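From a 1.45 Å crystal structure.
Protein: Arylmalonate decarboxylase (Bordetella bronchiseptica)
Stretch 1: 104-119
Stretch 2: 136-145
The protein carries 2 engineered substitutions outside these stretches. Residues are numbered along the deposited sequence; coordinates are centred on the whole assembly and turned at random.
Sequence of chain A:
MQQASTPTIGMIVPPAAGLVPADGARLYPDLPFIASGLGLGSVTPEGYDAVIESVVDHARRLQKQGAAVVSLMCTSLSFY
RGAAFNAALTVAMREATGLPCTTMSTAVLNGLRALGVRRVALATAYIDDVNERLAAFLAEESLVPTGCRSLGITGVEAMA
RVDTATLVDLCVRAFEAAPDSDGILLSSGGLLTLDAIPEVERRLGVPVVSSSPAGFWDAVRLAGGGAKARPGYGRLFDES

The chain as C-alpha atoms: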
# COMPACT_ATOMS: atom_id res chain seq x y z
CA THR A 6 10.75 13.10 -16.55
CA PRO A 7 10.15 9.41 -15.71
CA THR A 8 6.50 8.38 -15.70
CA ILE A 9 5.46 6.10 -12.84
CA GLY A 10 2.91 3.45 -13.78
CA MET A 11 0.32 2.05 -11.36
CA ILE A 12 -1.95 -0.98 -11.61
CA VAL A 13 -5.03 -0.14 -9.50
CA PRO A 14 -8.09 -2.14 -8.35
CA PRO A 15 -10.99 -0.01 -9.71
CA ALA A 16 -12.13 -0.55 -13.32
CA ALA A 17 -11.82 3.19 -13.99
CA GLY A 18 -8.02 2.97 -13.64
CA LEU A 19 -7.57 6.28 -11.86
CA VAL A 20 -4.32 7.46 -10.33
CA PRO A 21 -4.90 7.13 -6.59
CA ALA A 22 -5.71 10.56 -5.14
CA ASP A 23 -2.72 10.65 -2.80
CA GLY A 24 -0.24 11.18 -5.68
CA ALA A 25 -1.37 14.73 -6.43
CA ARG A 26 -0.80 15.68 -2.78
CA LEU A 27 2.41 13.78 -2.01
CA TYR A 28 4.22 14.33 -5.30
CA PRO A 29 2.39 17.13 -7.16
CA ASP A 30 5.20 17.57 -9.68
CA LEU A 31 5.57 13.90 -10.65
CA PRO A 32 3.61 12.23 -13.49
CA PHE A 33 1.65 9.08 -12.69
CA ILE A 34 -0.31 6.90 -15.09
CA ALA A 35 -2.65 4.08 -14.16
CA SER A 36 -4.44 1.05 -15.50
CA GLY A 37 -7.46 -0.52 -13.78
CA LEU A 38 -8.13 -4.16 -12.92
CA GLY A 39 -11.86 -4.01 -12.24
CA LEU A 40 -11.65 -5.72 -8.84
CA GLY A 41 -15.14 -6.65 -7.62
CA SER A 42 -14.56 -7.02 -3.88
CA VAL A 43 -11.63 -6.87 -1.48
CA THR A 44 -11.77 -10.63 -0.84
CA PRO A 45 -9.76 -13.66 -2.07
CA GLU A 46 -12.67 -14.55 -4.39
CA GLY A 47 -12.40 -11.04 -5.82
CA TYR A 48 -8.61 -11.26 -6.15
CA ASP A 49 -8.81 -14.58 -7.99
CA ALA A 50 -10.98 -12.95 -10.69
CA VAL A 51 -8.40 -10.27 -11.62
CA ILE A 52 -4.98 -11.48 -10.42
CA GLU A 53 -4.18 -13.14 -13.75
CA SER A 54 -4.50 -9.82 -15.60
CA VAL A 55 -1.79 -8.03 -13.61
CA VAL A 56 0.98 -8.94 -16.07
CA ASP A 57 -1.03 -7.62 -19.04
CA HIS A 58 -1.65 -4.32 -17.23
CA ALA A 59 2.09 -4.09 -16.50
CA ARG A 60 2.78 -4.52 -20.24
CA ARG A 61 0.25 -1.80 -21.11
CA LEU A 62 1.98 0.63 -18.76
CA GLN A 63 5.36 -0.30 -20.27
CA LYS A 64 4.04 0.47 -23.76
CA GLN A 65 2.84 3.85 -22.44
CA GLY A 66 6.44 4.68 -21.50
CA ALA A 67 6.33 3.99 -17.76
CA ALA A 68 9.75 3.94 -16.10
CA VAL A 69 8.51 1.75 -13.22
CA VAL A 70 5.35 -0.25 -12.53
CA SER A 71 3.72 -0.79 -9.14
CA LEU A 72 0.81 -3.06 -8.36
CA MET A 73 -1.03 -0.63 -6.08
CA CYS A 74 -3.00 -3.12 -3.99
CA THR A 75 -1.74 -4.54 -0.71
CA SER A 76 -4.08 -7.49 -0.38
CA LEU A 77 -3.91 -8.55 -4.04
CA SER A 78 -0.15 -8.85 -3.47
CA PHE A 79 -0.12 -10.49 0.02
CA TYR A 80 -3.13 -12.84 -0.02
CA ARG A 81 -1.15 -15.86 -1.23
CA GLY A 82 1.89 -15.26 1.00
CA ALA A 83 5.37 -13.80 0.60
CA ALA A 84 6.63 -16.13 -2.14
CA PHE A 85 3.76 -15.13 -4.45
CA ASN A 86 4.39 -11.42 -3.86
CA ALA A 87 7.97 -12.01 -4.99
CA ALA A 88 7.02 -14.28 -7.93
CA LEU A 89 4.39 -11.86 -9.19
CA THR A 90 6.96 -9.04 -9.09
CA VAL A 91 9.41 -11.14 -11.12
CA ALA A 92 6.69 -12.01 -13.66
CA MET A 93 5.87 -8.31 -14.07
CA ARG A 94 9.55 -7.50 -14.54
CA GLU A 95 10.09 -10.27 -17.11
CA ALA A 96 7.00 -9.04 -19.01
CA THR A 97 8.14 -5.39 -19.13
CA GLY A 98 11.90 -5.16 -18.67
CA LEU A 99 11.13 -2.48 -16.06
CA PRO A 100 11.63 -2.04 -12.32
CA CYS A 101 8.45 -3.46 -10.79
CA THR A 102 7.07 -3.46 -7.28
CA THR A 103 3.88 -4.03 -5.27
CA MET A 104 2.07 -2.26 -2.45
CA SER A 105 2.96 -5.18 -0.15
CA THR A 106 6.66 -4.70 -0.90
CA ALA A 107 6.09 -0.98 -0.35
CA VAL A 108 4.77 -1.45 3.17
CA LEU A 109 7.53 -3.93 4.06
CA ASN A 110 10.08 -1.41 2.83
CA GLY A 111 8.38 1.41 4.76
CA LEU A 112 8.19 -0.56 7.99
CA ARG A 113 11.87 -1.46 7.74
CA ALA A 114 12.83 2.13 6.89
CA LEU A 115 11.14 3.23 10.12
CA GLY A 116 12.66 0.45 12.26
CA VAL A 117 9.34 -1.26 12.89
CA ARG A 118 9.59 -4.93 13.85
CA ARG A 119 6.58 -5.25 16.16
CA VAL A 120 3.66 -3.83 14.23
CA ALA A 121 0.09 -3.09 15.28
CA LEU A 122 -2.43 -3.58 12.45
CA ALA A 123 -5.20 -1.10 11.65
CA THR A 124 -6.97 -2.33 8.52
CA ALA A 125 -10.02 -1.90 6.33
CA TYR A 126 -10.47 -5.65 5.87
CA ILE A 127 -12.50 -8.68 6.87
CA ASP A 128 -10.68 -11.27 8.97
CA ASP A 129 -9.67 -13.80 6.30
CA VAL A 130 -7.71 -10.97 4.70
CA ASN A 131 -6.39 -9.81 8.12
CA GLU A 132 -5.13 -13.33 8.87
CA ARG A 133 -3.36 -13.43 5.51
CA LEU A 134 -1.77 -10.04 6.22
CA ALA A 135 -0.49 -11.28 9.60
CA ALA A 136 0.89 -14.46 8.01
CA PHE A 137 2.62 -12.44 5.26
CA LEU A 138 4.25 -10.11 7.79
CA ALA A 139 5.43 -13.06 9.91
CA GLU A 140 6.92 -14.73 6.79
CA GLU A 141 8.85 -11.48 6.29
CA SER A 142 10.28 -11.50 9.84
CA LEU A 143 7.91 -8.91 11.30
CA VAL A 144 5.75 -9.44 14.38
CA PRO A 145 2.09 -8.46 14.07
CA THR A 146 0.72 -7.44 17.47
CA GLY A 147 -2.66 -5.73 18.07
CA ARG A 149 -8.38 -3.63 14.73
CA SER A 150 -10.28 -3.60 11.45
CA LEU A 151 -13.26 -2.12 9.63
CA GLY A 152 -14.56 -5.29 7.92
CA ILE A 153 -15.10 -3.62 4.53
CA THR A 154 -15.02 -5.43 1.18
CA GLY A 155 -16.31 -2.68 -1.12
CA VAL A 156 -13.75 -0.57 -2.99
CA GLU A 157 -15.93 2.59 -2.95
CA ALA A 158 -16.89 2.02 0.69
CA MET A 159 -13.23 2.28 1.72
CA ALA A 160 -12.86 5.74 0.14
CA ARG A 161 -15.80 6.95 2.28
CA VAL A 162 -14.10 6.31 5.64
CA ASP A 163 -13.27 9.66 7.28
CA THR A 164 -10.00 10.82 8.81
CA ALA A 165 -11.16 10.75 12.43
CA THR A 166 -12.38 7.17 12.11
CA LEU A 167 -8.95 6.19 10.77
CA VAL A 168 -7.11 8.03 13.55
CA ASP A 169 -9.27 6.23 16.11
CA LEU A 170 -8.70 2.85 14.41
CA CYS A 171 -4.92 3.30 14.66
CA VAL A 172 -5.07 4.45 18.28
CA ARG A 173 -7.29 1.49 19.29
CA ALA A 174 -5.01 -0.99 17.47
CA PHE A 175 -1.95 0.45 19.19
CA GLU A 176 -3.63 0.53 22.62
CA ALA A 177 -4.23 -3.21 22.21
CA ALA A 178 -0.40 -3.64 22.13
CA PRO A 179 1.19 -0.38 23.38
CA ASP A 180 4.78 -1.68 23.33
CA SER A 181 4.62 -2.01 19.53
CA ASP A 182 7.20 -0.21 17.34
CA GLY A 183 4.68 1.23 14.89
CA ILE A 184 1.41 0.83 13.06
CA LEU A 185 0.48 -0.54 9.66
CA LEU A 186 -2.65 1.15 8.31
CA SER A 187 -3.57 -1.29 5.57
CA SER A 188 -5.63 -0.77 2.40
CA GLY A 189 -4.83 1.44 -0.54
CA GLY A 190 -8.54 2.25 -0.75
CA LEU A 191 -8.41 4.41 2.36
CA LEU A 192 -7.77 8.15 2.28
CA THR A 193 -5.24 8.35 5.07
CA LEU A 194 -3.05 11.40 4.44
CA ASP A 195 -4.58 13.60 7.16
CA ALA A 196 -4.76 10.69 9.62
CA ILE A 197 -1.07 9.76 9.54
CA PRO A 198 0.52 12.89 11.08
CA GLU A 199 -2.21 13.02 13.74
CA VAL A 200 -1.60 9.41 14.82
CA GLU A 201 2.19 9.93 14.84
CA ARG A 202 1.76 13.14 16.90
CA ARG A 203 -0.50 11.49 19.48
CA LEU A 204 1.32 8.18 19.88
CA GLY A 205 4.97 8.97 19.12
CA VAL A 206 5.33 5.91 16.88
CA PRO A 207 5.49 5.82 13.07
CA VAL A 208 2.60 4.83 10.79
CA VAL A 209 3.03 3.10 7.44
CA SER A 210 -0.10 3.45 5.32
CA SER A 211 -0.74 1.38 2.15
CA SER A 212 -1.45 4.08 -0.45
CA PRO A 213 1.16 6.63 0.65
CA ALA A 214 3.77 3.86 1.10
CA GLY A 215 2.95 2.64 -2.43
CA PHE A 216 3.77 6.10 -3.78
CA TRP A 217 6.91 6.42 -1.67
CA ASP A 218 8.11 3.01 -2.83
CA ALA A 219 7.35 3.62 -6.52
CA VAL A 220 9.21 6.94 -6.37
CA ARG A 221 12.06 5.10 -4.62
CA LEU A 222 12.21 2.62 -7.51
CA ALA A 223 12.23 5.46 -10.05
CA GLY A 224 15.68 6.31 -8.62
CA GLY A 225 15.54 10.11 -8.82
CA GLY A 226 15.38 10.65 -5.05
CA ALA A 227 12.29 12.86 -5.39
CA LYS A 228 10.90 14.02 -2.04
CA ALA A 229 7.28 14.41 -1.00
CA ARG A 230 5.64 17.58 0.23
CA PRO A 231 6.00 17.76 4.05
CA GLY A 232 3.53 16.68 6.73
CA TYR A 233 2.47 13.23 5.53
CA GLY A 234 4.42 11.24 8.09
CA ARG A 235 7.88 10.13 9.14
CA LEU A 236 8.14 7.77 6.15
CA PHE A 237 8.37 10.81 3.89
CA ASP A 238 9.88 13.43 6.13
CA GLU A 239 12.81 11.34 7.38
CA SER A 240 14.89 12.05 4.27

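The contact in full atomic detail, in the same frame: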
# COMPACT_ATOMS: atom_id res chain seq x y z
N MET A 104 2.41 -2.97 -3.67
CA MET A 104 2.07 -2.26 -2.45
C MET A 104 2.45 -3.06 -1.19
O MET A 104 2.75 -2.47 -0.15
CB MET A 104 0.59 -1.88 -2.46
CG MET A 104 0.11 -1.02 -1.30
SD MET A 104 -1.55 -0.41 -1.65
CE MET A 104 -1.17 0.98 -2.71
N SER A 105 2.46 -4.39 -1.28
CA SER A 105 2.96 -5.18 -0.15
C SER A 105 4.46 -4.99 0.07
O SER A 105 4.92 -4.85 1.20
CB SER A 105 2.64 -6.66 -0.31
OG SER A 105 1.26 -6.89 -0.06
N THR A 106 5.24 -5.01 -1.01
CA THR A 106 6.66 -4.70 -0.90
C THR A 106 6.86 -3.29 -0.37
O THR A 106 7.75 -3.04 0.46
CB THR A 106 7.34 -4.87 -2.25
OG1 THR A 106 7.35 -6.26 -2.57
CG2 THR A 106 8.76 -4.31 -2.27
N ALA A 107 6.02 -2.36 -0.82
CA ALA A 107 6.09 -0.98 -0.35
C ALA A 107 5.94 -0.88 1.16
O ALA A 107 6.70 -0.17 1.82
CB ALA A 107 5.03 -0.13 -1.03
N VAL A 108 4.97 -1.59 1.73
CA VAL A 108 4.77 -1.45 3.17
C VAL A 108 5.86 -2.17 3.95
O VAL A 108 6.28 -1.69 5.01
CB VAL A 108 3.34 -1.84 3.66
CG1 VAL A 108 2.27 -0.99 2.98
CG2 VAL A 108 3.07 -3.30 3.44
N LEU A 109 6.38 -3.28 3.42
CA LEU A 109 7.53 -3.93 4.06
C LEU A 109 8.72 -2.98 4.06
O LEU A 109 9.40 -2.82 5.08
CB LEU A 109 7.94 -5.19 3.31
CG LEU A 109 7.04 -6.42 3.32
CD1 LEU A 109 7.67 -7.47 2.44
CD2 LEU A 109 6.87 -6.93 4.75
N ASN A 110 8.97 -2.35 2.92
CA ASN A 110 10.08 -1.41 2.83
C ASN A 110 9.89 -0.23 3.78
O ASN A 110 10.84 0.21 4.43
CB ASN A 110 10.26 -0.91 1.40
CG ASN A 110 10.88 -1.96 0.50
OD1 ASN A 110 11.47 -2.95 0.96
ND2 ASN A 110 10.73 -1.78 -0.80
N GLY A 111 8.66 0.28 3.88
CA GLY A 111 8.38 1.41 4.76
C GLY A 111 8.56 1.05 6.22
O GLY A 111 9.14 1.82 6.98
N LEU A 112 8.04 -0.10 6.61
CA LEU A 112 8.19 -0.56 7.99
C LEU A 112 9.65 -0.71 8.37
O LEU A 112 10.08 -0.25 9.44
CB LEU A 112 7.42 -1.87 8.23
CG LEU A 112 5.89 -1.72 8.19
CD1 LEU A 112 5.22 -3.08 8.02
CD2 LEU A 112 5.37 -1.01 9.45
N ARG A 113 10.43 -1.32 7.49
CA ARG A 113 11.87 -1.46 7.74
C ARG A 113 12.60 -0.12 7.80
O ARG A 113 13.43 0.10 8.68
CB ARG A 113 12.50 -2.40 6.72
CG ARG A 113 12.09 -3.85 6.96
CD ARG A 113 12.38 -4.72 5.77
NE ARG A 113 11.82 -6.06 5.94
CZ ARG A 113 11.58 -6.90 4.93
NH1 ARG A 113 11.85 -6.54 3.68
NH2 ARG A 113 11.06 -8.10 5.18
N ALA A 114 12.25 0.79 6.89
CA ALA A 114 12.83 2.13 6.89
C ALA A 114 12.62 2.86 8.21
O ALA A 114 13.43 3.69 8.62
CB ALA A 114 12.23 2.96 5.74
N LEU A 115 11.50 2.57 8.87
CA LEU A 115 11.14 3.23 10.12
C LEU A 115 11.50 2.41 11.36
O LEU A 115 11.13 2.79 12.48
CB LEU A 115 9.65 3.61 10.12
CG LEU A 115 9.32 4.72 9.12
CD1 LEU A 115 7.85 4.73 8.78
CD2 LEU A 115 9.77 6.08 9.67
N GLY A 116 12.20 1.30 11.16
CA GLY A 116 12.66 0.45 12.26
C GLY A 116 11.55 -0.26 13.01
O GLY A 116 11.65 -0.51 14.21
N VAL A 117 10.48 -0.60 12.29
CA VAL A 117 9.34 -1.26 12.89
C VAL A 117 9.46 -2.76 12.72
O VAL A 117 9.45 -3.27 11.61
CB VAL A 117 8.02 -0.74 12.27
CG1 VAL A 117 6.82 -1.47 12.87
CG2 VAL A 117 7.88 0.75 12.48
N ARG A 118 9.59 -3.47 13.84
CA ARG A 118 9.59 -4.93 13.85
C ARG A 118 8.27 -5.45 14.40
O ARG A 118 7.64 -6.34 13.81
CB ARG A 118 10.77 -5.46 14.67
CG ARG A 118 10.73 -6.95 15.00
CD ARG A 118 11.10 -7.81 13.81
NE ARG A 118 12.52 -7.73 13.46
CZ ARG A 118 13.41 -8.71 13.64
NH1 ARG A 118 13.03 -9.88 14.15
NH2 ARG A 118 14.68 -8.53 13.29
N ARG A 119 7.85 -4.90 15.54
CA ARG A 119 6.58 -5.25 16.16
C ARG A 119 5.55 -4.23 15.70
O ARG A 119 5.68 -3.04 15.98
CB ARG A 119 6.70 -5.24 17.68
CG ARG A 119 7.52 -6.39 18.21
CD ARG A 119 7.73 -6.25 19.71
NE ARG A 119 6.50 -5.93 20.43
CZ ARG A 119 5.54 -6.81 20.70
NH1 ARG A 119 5.65 -8.07 20.32
NH2 ARG A 119 4.45 -6.42 21.36
N ALA A 136 0.03 -13.36 8.45
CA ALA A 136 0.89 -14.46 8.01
C ALA A 136 2.01 -13.96 7.09
O ALA A 136 3.17 -14.39 7.21
CB ALA A 136 0.07 -15.54 7.33
N PHE A 137 1.66 -13.06 6.17
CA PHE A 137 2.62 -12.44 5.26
C PHE A 137 3.70 -11.70 6.05
O PHE A 137 4.90 -11.89 5.81
CB PHE A 137 1.89 -11.49 4.30
CG PHE A 137 2.81 -10.65 3.45
CD1 PHE A 137 3.39 -11.17 2.29
CD2 PHE A 137 3.08 -9.34 3.80
CE1 PHE A 137 4.24 -10.38 1.50
CE2 PHE A 137 3.93 -8.55 3.01
CZ PHE A 137 4.51 -9.08 1.87
N LEU A 138 3.28 -10.87 6.99
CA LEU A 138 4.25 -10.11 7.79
C LEU A 138 5.18 -11.03 8.58
O LEU A 138 6.39 -10.79 8.63
CB LEU A 138 3.55 -9.10 8.70
CG LEU A 138 2.75 -8.00 7.99
CD1 LEU A 138 1.86 -7.27 8.99
CD2 LEU A 138 3.66 -7.02 7.26
N ALA A 139 4.62 -12.08 9.18
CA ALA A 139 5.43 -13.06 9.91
C ALA A 139 6.43 -13.78 9.00
O ALA A 139 7.58 -14.01 9.40
CB ALA A 139 4.54 -14.07 10.63
N GLU A 140 6.01 -14.12 7.78
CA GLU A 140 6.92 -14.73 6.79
C GLU A 140 8.10 -13.81 6.49
O GLU A 140 9.19 -14.27 6.14
CB GLU A 140 6.19 -15.02 5.48
CG GLU A 140 5.32 -16.27 5.47
CD GLU A 140 4.66 -16.51 4.10
OE1 GLU A 140 4.76 -17.64 3.58
OE2 GLU A 140 4.05 -15.57 3.56
N GLU A 141 7.86 -12.50 6.61
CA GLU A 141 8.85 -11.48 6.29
C GLU A 141 9.59 -10.98 7.53
O GLU A 141 10.20 -9.90 7.51
CB GLU A 141 8.18 -10.33 5.53
CG GLU A 141 7.75 -10.71 4.12
CD GLU A 141 8.91 -10.74 3.13
OE1 GLU A 141 10.04 -10.36 3.49
OE2 GLU A 141 8.68 -11.13 1.96
N SER A 142 9.53 -11.76 8.60
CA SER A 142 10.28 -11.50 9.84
C SER A 142 9.81 -10.28 10.63
O SER A 142 10.57 -9.69 11.40
CB SER A 142 11.79 -11.43 9.57
OG SER A 142 12.26 -12.66 9.05
N LEU A 143 8.54 -9.93 10.46
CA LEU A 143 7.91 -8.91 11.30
C LEU A 143 6.98 -9.60 12.29
O LEU A 143 6.63 -10.77 12.10
CB LEU A 143 7.15 -7.89 10.46
CG LEU A 143 7.99 -7.12 9.44
CD1 LEU A 143 7.11 -6.26 8.55
CD2 LEU A 143 9.05 -6.27 10.13
N VAL A 144 6.59 -8.87 13.33
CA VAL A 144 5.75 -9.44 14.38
C VAL A 144 4.46 -8.63 14.50
O VAL A 144 4.46 -7.56 15.09
CB VAL A 144 6.48 -9.49 15.75
CG1 VAL A 144 5.59 -10.11 16.82
CG2 VAL A 144 7.79 -10.26 15.64
N PRO A 145 3.37 -9.14 13.90
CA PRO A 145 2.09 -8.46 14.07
C PRO A 145 1.63 -8.58 15.52
O PRO A 145 1.78 -9.65 16.14
CB PRO A 145 1.15 -9.22 13.12
CG PRO A 145 2.05 -10.03 12.23
CD PRO A 145 3.27 -10.33 13.04
O HOH W 1 11.97 -7.59 8.21

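What fills the centre of the contact? Leu109, midway along helix 104-114, points toward the second stretch and spreads its two methyls over several partners. Its CD1 lies 3.6 Å from CZ of Phe137, while its CD2 lies 3.9 Å from CD1 of Leu143 and 4.1 Å from CD2 of Leu138. One turn further on, Leu112 extends the same apolar patch, with its CD1 3.7 Å from CD1 of Leu143. At the start of the helix, CB of Ser105 sits 3.8 Å from CZ of Phe137. These are van der Waals contacts between buried side chains, favoured because they keep hydrocarbon away from water.

How do the backbones approach one another? The helix axes come no closer than 11.7 Å and make an angle of 55°, so the side chains bridge the gap between them. Beyond the helices the chains converge, until CA of Arg119 and CA of Val144 are 4.6 Å apart in a parallel bridge.

What holds that bridge together? The amide N of Val144 donates a nearly straight hydrogen bond to O of Arg118, at 2.8 Å. A CA-H...O contact follows, with CA of Arg119 3.3 Å from O of Val144. The side chains of Arg119 and Val144 lie on the same face of the sheet, where NH1 of Arg119 comes within 4.1 Å of CG1 of Val144.

Where does the contact turn polar? Arg113 leaves its helix sideways, but its end reaches Glu141, just past the second helix. Its NH2 forms a salt bridge with OE1 of Glu141 at 3.0 Å and also donates to the backbone O of Glu141 at 3.1 Å, so one nitrogen engages side chain and main chain. A water accepts from NE of Arg113 at 2.7 Å and donates to O of Glu141 at 3.0 Å.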